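Side-chain contacts in putative type VI secretion protein (Escherichia coli, PDB 6SKI), which is probably a phospholipase effector, a toxin that a bacterial type VI secretion system loads onto its VgrG spike for delivery: residues K457-A460 / Q461-V465; N414-A417 / N418-R422; R204-A207 / N208-E212. All coordinates share one frame; numbering follows the deposited sequence.

Interaction 1: residues K457-A460 / Q461-V465; sequences KAIA and QGKAV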
loop_
_atom_site.group_PDB
_atom_site.type_symbol
_atom_site.label_atom_id
_atom_site.label_comp_id
_atom_site.label_asym_id
_atom_site.label_seq_id
_atom_site.Cartn_x
_atom_site.Cartn_y
_atom_site.Cartn_z
ATOM N N LYS A 457 15.745 -20.156 1.193
ATOM C CA LYS A 457 14.897 -20.907 0.280
ATOM C C LYS A 457 13.883 -19.988 -0.374
ATOM O O LYS A 457 13.728 -19.996 -1.601
ATOM C CB LYS A 457 14.202 -22.048 1.018
ATOM C CG LYS A 457 13.332 -22.906 0.122
ATOM C CD LYS A 457 13.157 -24.297 0.693
ATOM C CE LYS A 457 12.140 -25.087 -0.106
ATOM N NZ LYS A 457 11.745 -26.336 0.594
ATOM N N ALA A 458 13.248 -19.123 0.420
ATOM C CA ALA A 458 12.292 -18.186 -0.148
ATOM C C ALA A 458 12.961 -17.308 -1.189
ATOM O O ALA A 458 12.434 -17.137 -2.295
ATOM C CB ALA A 458 11.666 -17.335 0.954
ATOM N N ILE A 459 14.159 -16.805 -0.884
ATOM C CA ILE A 459 14.871 -15.991 -1.860
ATOM C C ILE A 459 15.123 -16.803 -3.117
ATOM O O ILE A 459 14.862 -16.339 -4.235
ATOM C CB ILE A 459 16.177 -15.442 -1.257
ATOM C CG1 ILE A 459 15.877 -14.269 -0.325
ATOM C CG2 ILE A 459 17.131 -15.014 -2.350
ATOM C CD1 ILE A 459 16.883 -14.092 0.777
ATOM N N ALA A 460 15.546 -18.059 -2.952
ATOM C CA ALA A 460 15.760 -18.901 -4.119
ATOM C C ALA A 460 14.466 -19.067 -4.894
ATOM O O ALA A 460 14.456 -18.963 -6.127
ATOM C CB ALA A 460 16.319 -20.257 -3.697
ATOM N N GLN A 461 13.352 -19.247 -4.180
ATOM C CA GLN A 461 12.070 -19.370 -4.857
ATOM C C GLN A 461 11.792 -18.140 -5.697
ATOM O O GLN A 461 11.368 -18.255 -6.854
ATOM C CB GLN A 461 10.959 -19.597 -3.837
ATOM C CG GLN A 461 10.969 -20.978 -3.232
ATOM C CD GLN A 461 9.885 -21.162 -2.207
ATOM O OE1 GLN A 461 9.059 -20.280 -2.000
ATOM N NE2 GLN A 461 9.883 -22.312 -1.552
ATOM N N GLY A 462 12.100 -16.956 -5.166
ATOM C CA GLY A 462 11.914 -15.754 -5.953
ATOM C C GLY A 462 12.722 -15.806 -7.231
ATOM O O GLY A 462 12.185 -15.588 -8.322
ATOM N N LYS A 463 13.996 -16.190 -7.123
ATOM C CA LYS A 463 14.819 -16.313 -8.317
ATOM C C LYS A 463 14.165 -17.253 -9.314
ATOM O O LYS A 463 14.093 -16.950 -10.511
ATOM C CB LYS A 463 16.215 -16.807 -7.947
ATOM C CG LYS A 463 16.997 -15.842 -7.085
ATOM C CD LYS A 463 18.344 -16.417 -6.694
ATOM C CE LYS A 463 19.089 -15.483 -5.757
ATOM N NZ LYS A 463 19.251 -14.119 -6.329
ATOM N N ALA A 464 13.609 -18.361 -8.823
ATOM C CA ALA A 464 12.999 -19.330 -9.720
ATOM C C ALA A 464 11.839 -18.709 -10.482
ATOM O O ALA A 464 11.691 -18.927 -11.688
ATOM C CB ALA A 464 12.541 -20.557 -8.938
ATOM N N VAL A 465 11.004 -17.922 -9.800
ATOM C CA VAL A 465 9.886 -17.306 -10.505
ATOM C C VAL A 465 10.384 -16.177 -11.396
ATOM O O VAL A 465 9.759 -15.845 -12.409
ATOM C CB VAL A 465 8.799 -16.845 -9.515
ATOM C CG1 VAL A 465 8.589 -17.898 -8.448
ATOM C CG2 VAL A 465 9.137 -15.512 -8.899
#

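Interaction 2: residues N414-A417 / N418-R422; sequences NDWA and NVCLR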
loop_
_atom_site.group_PDB
_atom_site.type_symbol
_atom_site.label_atom_id
_atom_site.label_comp_id
_atom_site.label_asym_id
_atom_site.label_seq_id
_atom_site.Cartn_x
_atom_site.Cartn_y
_atom_site.Cartn_z
ATOM N N ASN A 414 6.259 -11.654 14.150
ATOM C CA ASN A 414 6.106 -10.935 12.893
ATOM C C ASN A 414 7.341 -11.029 12.002
ATOM O O ASN A 414 7.586 -10.127 11.194
ATOM C CB ASN A 414 5.767 -9.471 13.169
ATOM C CG ASN A 414 6.959 -8.677 13.658
ATOM O OD1 ASN A 414 7.836 -9.207 14.334
ATOM N ND2 ASN A 414 6.996 -7.397 13.317
ATOM N N ASP A 415 8.116 -12.100 12.122
ATOM C CA ASP A 415 9.416 -12.188 11.475
ATOM C C ASP A 415 9.360 -12.695 10.041
ATOM O O ASP A 415 10.410 -12.790 9.400
ATOM C CB ASP A 415 10.342 -13.093 12.289
ATOM C CG ASP A 415 10.627 -12.547 13.664
ATOM O OD1 ASP A 415 11.272 -11.484 13.761
ATOM O OD2 ASP A 415 10.205 -13.179 14.652
ATOM N N TRP A 416 8.185 -13.028 9.516
ATOM C CA TRP A 416 8.104 -13.524 8.149
ATOM C C TRP A 416 7.987 -12.398 7.132
ATOM O O TRP A 416 8.325 -12.591 5.954
ATOM C CB TRP A 416 6.921 -14.486 8.009
ATOM C CG TRP A 416 6.866 -15.151 6.680
ATOM C CD1 TRP A 416 5.980 -14.905 5.677
ATOM C CD2 TRP A 416 7.748 -16.166 6.198
ATOM N NE1 TRP A 416 6.250 -15.710 4.600
ATOM C CE2 TRP A 416 7.334 -16.493 4.895
ATOM C CE3 TRP A 416 8.848 -16.832 6.742
ATOM C CZ2 TRP A 416 7.978 -17.457 4.129
ATOM C CZ3 TRP A 416 9.485 -17.786 5.982
ATOM C CH2 TRP A 416 9.050 -18.090 4.691
ATOM N N ALA A 417 7.592 -11.208 7.569
ATOM C CA ALA A 417 7.618 -10.056 6.692
ATOM C C ALA A 417 9.031 -9.567 6.444
ATOM O O ALA A 417 9.275 -8.928 5.421
ATOM C CB ALA A 417 6.773 -8.924 7.278
ATOM N N ASN A 418 9.980 -9.922 7.310
ATOM C CA ASN A 418 11.381 -9.657 7.015
ATOM C C ASN A 418 11.884 -10.575 5.909
ATOM O O ASN A 418 12.677 -10.161 5.058
ATOM C CB ASN A 418 12.216 -9.823 8.280
ATOM C CG ASN A 418 11.851 -8.823 9.349
ATOM O OD1 ASN A 418 11.350 -7.740 9.055
ATOM N ND2 ASN A 418 12.090 -9.183 10.601
ATOM N N VAL A 419 11.415 -11.823 5.896
ATOM C CA VAL A 419 11.739 -12.727 4.799
ATOM C C VAL A 419 11.157 -12.203 3.495
ATOM O O VAL A 419 11.827 -12.195 2.455
ATOM C CB VAL A 419 11.228 -14.145 5.114
ATOM C CG1 VAL A 419 11.506 -15.082 3.957
ATOM C CG2 VAL A 419 11.852 -14.664 6.392
ATOM N N CYS A 420 9.903 -11.751 3.530
ATOM C CA CYS A 420 9.300 -11.191 2.325
ATOM C C CYS A 420 10.020 -9.923 1.882
ATOM O O CYS A 420 10.178 -9.680 0.678
ATOM C CB CYS A 420 7.822 -10.918 2.577
ATOM S SG CYS A 420 6.893 -12.414 2.938
ATOM N N LEU A 421 10.479 -9.123 2.844
ATOM C CA LEU A 421 11.309 -7.965 2.546
ATOM C C LEU A 421 12.574 -8.371 1.813
ATOM O O LEU A 421 12.971 -7.729 0.840
ATOM C CB LEU A 421 11.666 -7.247 3.842
ATOM C CG LEU A 421 12.406 -5.925 3.705
ATOM C CD1 LEU A 421 11.578 -4.919 2.941
ATOM C CD2 LEU A 421 12.768 -5.414 5.068
ATOM N N ARG A 422 13.238 -9.422 2.287
ATOM C CA ARG A 422 14.484 -9.847 1.660
ATOM C C ARG A 422 14.242 -10.390 0.260
ATOM O O ARG A 422 15.069 -10.201 -0.639
ATOM C CB ARG A 422 15.185 -10.874 2.542
ATOM C CG ARG A 422 15.790 -10.237 3.766
ATOM C CD ARG A 422 16.015 -11.213 4.883
ATOM N NE ARG A 422 16.153 -10.508 6.151
ATOM C CZ ARG A 422 17.317 -10.178 6.695
ATOM N NH1 ARG A 422 18.448 -10.485 6.078
ATOM N NH2 ARG A 422 17.350 -9.537 7.849
#

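Interaction 3: residues R204-A207 / N208-E212; sequences RHFA and NRVME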
loop_
_atom_site.group_PDB
_atom_site.type_symbol
_atom_site.label_atom_id
_atom_site.label_comp_id
_atom_site.label_asym_id
_atom_site.label_seq_id
_atom_site.Cartn_x
_atom_site.Cartn_y
_atom_site.Cartn_z
ATOM N N ARG A 204 0.513 0.095 -9.318
ATOM C CA ARG A 204 0.200 -0.328 -10.671
ATOM C C ARG A 204 -0.419 0.818 -11.447
ATOM O O ARG A 204 0.017 1.124 -12.564
ATOM C CB ARG A 204 -0.720 -1.544 -10.628
ATOM C CG ARG A 204 -0.042 -2.759 -10.029
ATOM C CD ARG A 204 -1.033 -3.807 -9.589
ATOM N NE ARG A 204 -1.679 -4.475 -10.707
ATOM C CZ ARG A 204 -2.070 -5.742 -10.682
ATOM N NH1 ARG A 204 -1.874 -6.469 -9.595
ATOM N NH2 ARG A 204 -2.650 -6.283 -11.739
ATOM N N HIS A 205 -1.354 1.537 -10.821
ATOM C CA HIS A 205 -1.940 2.689 -11.487
ATOM C C HIS A 205 -0.861 3.687 -11.866
ATOM O O HIS A 205 -0.793 4.126 -13.019
ATOM C CB HIS A 205 -2.994 3.339 -10.593
ATOM C CG HIS A 205 -3.838 4.356 -11.297
ATOM N ND1 HIS A 205 -3.844 5.686 -10.948
ATOM C CD2 HIS A 205 -4.693 4.236 -12.338
ATOM C CE1 HIS A 205 -4.671 6.344 -11.740
ATOM N NE2 HIS A 205 -5.202 5.486 -12.590
ATOM N N PHE A 206 0.041 3.988 -10.929
ATOM C CA PHE A 206 1.116 4.918 -11.239
ATOM C C PHE A 206 1.918 4.426 -12.429
ATOM O O PHE A 206 2.173 5.188 -13.370
ATOM C CB PHE A 206 2.015 5.112 -10.021
ATOM C CG PHE A 206 3.130 6.087 -10.245
ATOM C CD1 PHE A 206 2.941 7.436 -10.027
ATOM C CD2 PHE A 206 4.368 5.651 -10.675
ATOM C CE1 PHE A 206 3.966 8.328 -10.237
ATOM C CE2 PHE A 206 5.391 6.538 -10.886
ATOM C CZ PHE A 206 5.193 7.876 -10.667
ATOM N N ALA A 207 2.260 3.135 -12.442
ATOM C CA ALA A 207 3.052 2.618 -13.546
ATOM C C ALA A 207 2.321 2.823 -14.861
ATOM O O ALA A 207 2.926 3.237 -15.857
ATOM C CB ALA A 207 3.370 1.143 -13.324
ATOM N N ASN A 208 1.004 2.618 -14.859
ATOM C CA ASN A 208 0.250 2.800 -16.089
ATOM C C ASN A 208 0.259 4.260 -16.510
ATOM O O ASN A 208 0.399 4.567 -17.698
ATOM C CB ASN A 208 -1.172 2.282 -15.912
ATOM C CG ASN A 208 -1.254 0.778 -16.029
ATOM O OD1 ASN A 208 -1.803 0.106 -15.162
ATOM N ND2 ASN A 208 -0.700 0.239 -17.105
ATOM N N ARG A 209 0.159 5.173 -15.544
ATOM C CA ARG A 209 0.255 6.589 -15.869
ATOM C C ARG A 209 1.618 6.916 -16.460
ATOM O O ARG A 209 1.739 7.815 -17.296
ATOM C CB ARG A 209 -0.014 7.433 -14.627
ATOM C CG ARG A 209 -1.414 7.271 -14.085
ATOM C CD ARG A 209 -1.651 8.154 -12.883
ATOM N NE ARG A 209 -1.604 9.567 -13.233
ATOM C CZ ARG A 209 -2.190 10.529 -12.529
ATOM N NH1 ARG A 209 -2.871 10.229 -11.436
ATOM N NH2 ARG A 209 -2.094 11.789 -12.920
ATOM N N VAL A 210 2.659 6.198 -16.038
ATOM C CA VAL A 210 3.966 6.407 -16.646
ATOM C C VAL A 210 4.005 5.767 -18.024
ATOM O O VAL A 210 4.649 6.280 -18.946
ATOM C CB VAL A 210 5.078 5.868 -15.729
ATOM C CG1 VAL A 210 6.427 5.983 -16.407
ATOM C CG2 VAL A 210 5.078 6.611 -14.415
ATOM N N MET A 211 3.299 4.651 -18.197
ATOM C CA MET A 211 3.271 3.997 -19.498
ATOM C C MET A 211 2.463 4.809 -20.498
ATOM O O MET A 211 2.844 4.920 -21.668
ATOM C CB MET A 211 2.697 2.590 -19.359
ATOM C CG MET A 211 3.102 1.634 -20.454
ATOM S SD MET A 211 2.039 0.184 -20.470
ATOM C CE MET A 211 2.677 -0.682 -21.899
ATOM N N GLU A 212 1.355 5.392 -20.048
ATOM C CA GLU A 212 0.542 6.274 -20.869
ATOM C C GLU A 212 1.166 7.647 -21.049
ATOM O O GLU A 212 0.591 8.480 -21.757
ATOM C CB GLU A 212 -0.843 6.425 -20.244
ATOM C CG GLU A 212 -1.738 5.226 -20.449
ATOM C CD GLU A 212 -2.794 5.106 -19.372
ATOM O OE1 GLU A 212 -3.312 3.988 -19.172
ATOM O OE2 GLU A 212 -3.099 6.126 -18.720
#

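Interaction 1: residues K457-A460 / Q461-V465
Gln461 N donates to Lys457 O at 2.7 Å, the first of four successive i to i+4 hydrogen bonds that run on through Gly462, Lys463 and Ala464 as a regular alpha-helix. This is the C-terminal part of helix 452-466, and two pairs of side chains repeat the backbone's spacing of four on different flanks. On one flank Lys457 is fully extended. Its CG stands opposite the backbone N (chi1 -178°), and the chain passes Gln461 at a slant, so that CG and CE both come near the amide, CE lying 3.9 Å from Gln461 NE2. That meeting is plain van der Waals contact, because the polar ends have other partners: Lys457 NZ forms a salt bridge with Glu478, and Gln461 NE2 donates to the carbonyl of Gln472. Gln461 CG, itself 3.4 Å from Lys457 O, lies against the same carbonyl that accepts the backbone bond.

On the second flank Ile459 and Lys463 run side by side in the same direction, toward helix 416-431. Lys463 stays straight until its last bond, where chi4 turns to -56°, and its NZ makes a salt bridge with Asp426 of that neighbouring helix. The aliphatic part of the lysine is thus used as packing before the charge is delivered: Lys463 CE rests 4.0 Å from Ile459 CG2.

Interaction 2: residues N414-A417 / N418-R422
Ala417 O is gripped twice: Leu421 N donates to it at 2.9 Å from within the helix, and Asn101 ND2 adds a second hydrogen bond from helix 101-108. The Leu421 N-H comes from above the carbonyl plane, 36° out of it. One residue earlier, Trp416 O accepts from Cys420 N at 3.0 Å.

The indole of Trp416 carries most of the side-chain contact. A trans first torsion (chi1 -174°) lays the ring alongside the next turn, and residues three and four further on meet it from the same side. Val419 CG1 sits 4.0 Å from the centroid of the six-membered ring of Trp416, only 14° off the normal, a CH-pi contact over the face. The other methyl, Val419 CG2, is 3.7 Å from Trp416 CE3. Cys420 SG approaches the five-membered ring of Trp416 obliquely, 4.2 Å from its centroid. Leu306 of strand 303-306 touches both Trp416 and Cys420, while Ala455 and Ala458 of helix 452-466 pack on Val419. An aromatic ring met at i+3 and i+4, by a CH-pi and a Cys sulfur-aromatic contact, is local side-chain packing along one flank of an alpha-helix, here near the start of helix 416-431.

Interaction 3: residues R204-A207 / N208-E212
His205 and Arg209 meet one turn apart on helix 198-211, joined through the backbone by Arg209 N donating to His205 O at 2.9 Å. The three neighbouring bonds, Asn208 N to Arg204 O, Val210 N to Phe206 O and Met211 N to Ala207 O, satisfy the remaining carbonyls of 204-207 in the same i to i+4 pattern. The helix follows strand 184-195, with a GXSXG-type sequence at the junction, consistent with the nucleophile elbow of an alpha/beta-hydrolase fold.

Arg204, His205 and Arg209 find partners outside the helix. Arg209 NH1 makes a salt bridge with Asp162 and Arg204 gives hydrogen bonds to the carbonyls of Leu269 and Asn295, whereas the two nitrogens of His205 have weak ones, ND1 with Thr161 OG1 and NE2 with Gly266 O. Just past the helix end, Glu212 OE2 forms a salt bridge with Lys268.

Between the two segments themselves the side chains touch through carbon. Arg209 lays CG over one face of the His205 imidazole, toward its rim, and CD comes 3.7 Å from His205 CE1. A bend at chi3 (66°) then turns the guanidinium away from a parallel stack, leaving its plane 73° from that of the imidazole. Next to them Phe206 brings CE2 to 3.5 Å from Val210 CG2, an oblique approach, and the same ring meets Phe191 edge-to-face. Val210 and Ala207 also pack on strand 237-243.

The chemistry implies a division of labour along the arginine: its methylenes serve as apolar cover for the imidazole, while the buried positive charge is probably offset chiefly by Asp162 of helix 156-178.

Followed from the N terminus, the contacts come in series: interaction 3 on helix 198-211, then interaction 2 on helix 416-431, then interaction 1 on helix 452-466. None nests in or crosses another, and each closes only a local turn of helix. Interaction 3 joins its helix to helix 156-178 and strand 237-243, and stands apart, its centre about 27 Å from that of interaction 1 and about 28 Å from that of interaction 2. The other two belong to consecutive helices that pack together: Ile459 CD1 lies 4.0 Å from Arg422 CB. Both also reach strand 303-306, which shares a mixed sheet with strand 237-243, so that all three border one sheet.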